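Local coordinates for 33-36 kDa outer membrane protein (Acinetobacter baumannii, PDB 6GIE) that probably forms a porin-type beta-barrel channel across the outer membrane of this bacterium, at residues A190-K196 / F210-F216. Numbering follows the deposited sequence.
Sequences AVTARTK and FEAFGVF
A190-K196 and F210-F216 are extended, neighbouring antiparallel strands of one beta hairpin in the barrel wall, their axes 4.8 Å apart at closest and their directions 164° apart. Hydrogen-bonded pairs V191-F216, A193-G214 and T195-A212 (CA-CA 5.2-5.4 Å) intersperse with non-hydrogen-bonded pairs T192-V215, R194-F213 and K196-E211 (4.5-4.6 Å). Each hydrogen-bonded pair makes two backbone bonds: V191 N to F216 O 3.2 Å and F216 N to V191 O 2.9 Å; A193 N to G214 O and G214 N to A193 O, both 2.9 Å; T195 N to A212 O 3.0 Å and A212 N to T195 O 3.2 Å.

V191, A193, T195, A212 and F216 occupy one face. The F216 ring (chi1 m) leans over G214, where a CB would clash with it, and its CE2 lies 4.2 Å from A193 CB. T195 (chi1 p) places OG1 2.9 Å from a water that donates a weak 3.2 Å bond to F210 O.

The other face carries T192, R194, K196, E211, F213 and V215, with R194 CB 3.6 Å from F213 CD1. E211 (chi1 m) lies between two cations: its OE2 accepts from K196 NZ at 3.1 Å, while its OE1 makes a long 3.8 Å salt bridge to R194 NH1. R194 NE also pairs with E140, and K196 NZ with E65. This charged network, opposite the face bearing F216 and T195, is consistent with a polar channel lining backed by a lipid-facing surface, as in porins.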
loop_
_atom_site.group_PDB
_atom_site.type_symbol
_atom_site.label_atom_id
_atom_site.label_comp_id
_atom_site.label_asym_id
_atom_site.label_seq_id
_atom_site.Cartn_x
_atom_site.Cartn_y
_atom_site.Cartn_z
ATOM N N ALA A 190 -5.762 18.737 -1.707
ATOM C CA ALA A 190 -4.379 18.530 -2.096
ATOM C C ALA A 190 -4.223 17.803 -3.432
ATOM O O ALA A 190 -5.072 16.994 -3.821
ATOM C CB ALA A 190 -3.635 17.786 -1.006
ATOM N N VAL A 191 -3.150 18.126 -4.141
ATOM C CA VAL A 191 -2.769 17.413 -5.340
ATOM C C VAL A 191 -1.831 16.337 -4.870
ATOM O O VAL A 191 -1.063 16.550 -3.927
ATOM C CB VAL A 191 -1.979 18.314 -6.324
ATOM C CG1 VAL A 191 -1.633 17.530 -7.588
ATOM C CG2 VAL A 191 -2.772 19.570 -6.643
ATOM N N THR A 192 -1.848 15.184 -5.521
ATOM C CA THR A 192 -0.915 14.142 -5.140
ATOM C C THR A 192 -0.189 13.624 -6.325
ATOM O O THR A 192 -0.656 13.730 -7.478
ATOM C CB THR A 192 -1.636 12.959 -4.516
ATOM O OG1 THR A 192 -2.520 12.379 -5.486
ATOM C CG2 THR A 192 -2.422 13.424 -3.285
ATOM N N ALA A 193 0.950 13.014 -6.043
ATOM C CA ALA A 193 1.722 12.372 -7.093
ATOM C C ALA A 193 2.286 11.168 -6.503
ATOM O O ALA A 193 2.726 11.192 -5.324
ATOM C CB ALA A 193 2.875 13.251 -7.594
ATOM N N ARG A 194 2.364 10.116 -7.318
ATOM C CA ARG A 194 3.099 8.979 -6.856
ATOM C C ARG A 194 3.635 8.057 -7.937
ATOM O O ARG A 194 3.118 7.963 -9.084
ATOM C CB ARG A 194 2.209 8.215 -5.852
ATOM C CG ARG A 194 1.083 7.392 -6.400
ATOM C CD ARG A 194 0.413 6.526 -5.284
ATOM N NE ARG A 194 -0.707 5.826 -5.930
ATOM C CZ ARG A 194 -0.616 4.623 -6.449
ATOM N NH1 ARG A 194 0.464 3.887 -6.281
ATOM N NH2 ARG A 194 -1.640 4.105 -7.082
ATOM N N THR A 195 4.602 7.262 -7.511
ATOM C CA THR A 195 5.197 6.305 -8.407
ATOM C C THR A 195 5.328 4.981 -7.747
ATOM O O THR A 195 5.427 4.937 -6.546
ATOM C CB THR A 195 6.607 6.740 -8.864
ATOM O OG1 THR A 195 7.488 6.791 -7.761
ATOM C CG2 THR A 195 6.573 8.068 -9.497
ATOM N N LYS A 196 5.293 3.924 -8.551
ATOM C CA LYS A 196 5.519 2.605 -8.085
ATOM C C LYS A 196 6.318 1.752 -9.054
ATOM O O LYS A 196 6.021 1.688 -10.252
ATOM C CB LYS A 196 4.167 1.882 -7.842
ATOM C CG LYS A 196 4.278 0.551 -7.039
ATOM C CD LYS A 196 2.842 0.063 -6.679
ATOM C CE LYS A 196 2.709 -1.379 -6.263
ATOM N NZ LYS A 196 3.402 -1.582 -4.989
ATOM N N PHE A 210 9.769 -0.259 -5.135
ATOM C CA PHE A 210 9.904 1.092 -4.638
ATOM C C PHE A 210 8.584 1.747 -4.827
ATOM O O PHE A 210 7.908 1.538 -5.909
ATOM C CB PHE A 210 10.945 1.957 -5.430
ATOM C CG PHE A 210 12.319 1.381 -5.516
ATOM C CD1 PHE A 210 13.185 1.381 -4.418
ATOM C CD2 PHE A 210 12.815 0.903 -6.738
ATOM C CE1 PHE A 210 14.500 0.887 -4.539
ATOM C CE2 PHE A 210 14.101 0.431 -6.871
ATOM C CZ PHE A 210 14.932 0.392 -5.762
ATOM N N GLU A 211 8.261 2.598 -3.858
ATOM C CA GLU A 211 7.081 3.491 -3.925
ATOM C C GLU A 211 7.435 4.849 -3.298
ATOM O O GLU A 211 8.061 4.932 -2.207
ATOM C CB GLU A 211 5.862 2.925 -3.118
ATOM C CG GLU A 211 5.042 1.900 -3.823
ATOM C CD GLU A 211 3.568 1.803 -3.352
ATOM O OE1 GLU A 211 2.782 2.789 -3.435
ATOM O OE2 GLU A 211 3.176 0.695 -2.957
ATOM N N ALA A 212 7.000 5.899 -3.952
ATOM C CA ALA A 212 7.240 7.266 -3.511
ATOM C C ALA A 212 5.958 8.057 -3.689
ATOM O O ALA A 212 5.117 7.729 -4.565
ATOM C CB ALA A 212 8.351 7.887 -4.344
ATOM N N PHE A 213 5.798 9.067 -2.842
ATOM C CA PHE A 213 4.506 9.740 -2.627
ATOM C C PHE A 213 4.820 11.142 -2.282
ATOM O O PHE A 213 5.695 11.411 -1.411
ATOM C CB PHE A 213 3.750 9.114 -1.433
ATOM C CG PHE A 213 2.259 9.409 -1.404
ATOM C CD1 PHE A 213 1.394 8.862 -2.356
ATOM C CD2 PHE A 213 1.700 10.191 -0.393
ATOM C CE1 PHE A 213 0.020 9.117 -2.325
ATOM C CE2 PHE A 213 0.324 10.432 -0.352
ATOM C CZ PHE A 213 -0.515 9.899 -1.318
ATOM N N GLY A 214 4.146 12.048 -2.992
ATOM C CA GLY A 214 4.128 13.458 -2.630
ATOM C C GLY A 214 2.702 13.974 -2.526
ATOM O O GLY A 214 1.840 13.625 -3.325
ATOM N N VAL A 215 2.481 14.799 -1.503
ATOM C CA VAL A 215 1.219 15.450 -1.241
ATOM C C VAL A 215 1.513 16.919 -1.161
ATOM O O VAL A 215 2.308 17.346 -0.303
ATOM C CB VAL A 215 0.624 15.024 0.109
ATOM C CG1 VAL A 215 -0.657 15.821 0.399
ATOM C CG2 VAL A 215 0.340 13.539 0.105
ATOM N N PHE A 216 0.868 17.684 -2.047
ATOM C CA PHE A 216 1.200 19.101 -2.283
ATOM C C PHE A 216 -0.003 19.978 -1.937
ATOM O O PHE A 216 -1.038 19.887 -2.586
ATOM C CB PHE A 216 1.597 19.329 -3.764
ATOM C CG PHE A 216 2.777 18.512 -4.193
ATOM C CD1 PHE A 216 4.076 18.997 -4.059
ATOM C CD2 PHE A 216 2.598 17.248 -4.722
ATOM C CE1 PHE A 216 5.162 18.211 -4.426
ATOM C CE2 PHE A 216 3.681 16.469 -5.097
ATOM C CZ PHE A 216 4.968 16.966 -4.965
HETATM O O HOH W 1 8.788 4.236 -7.341
#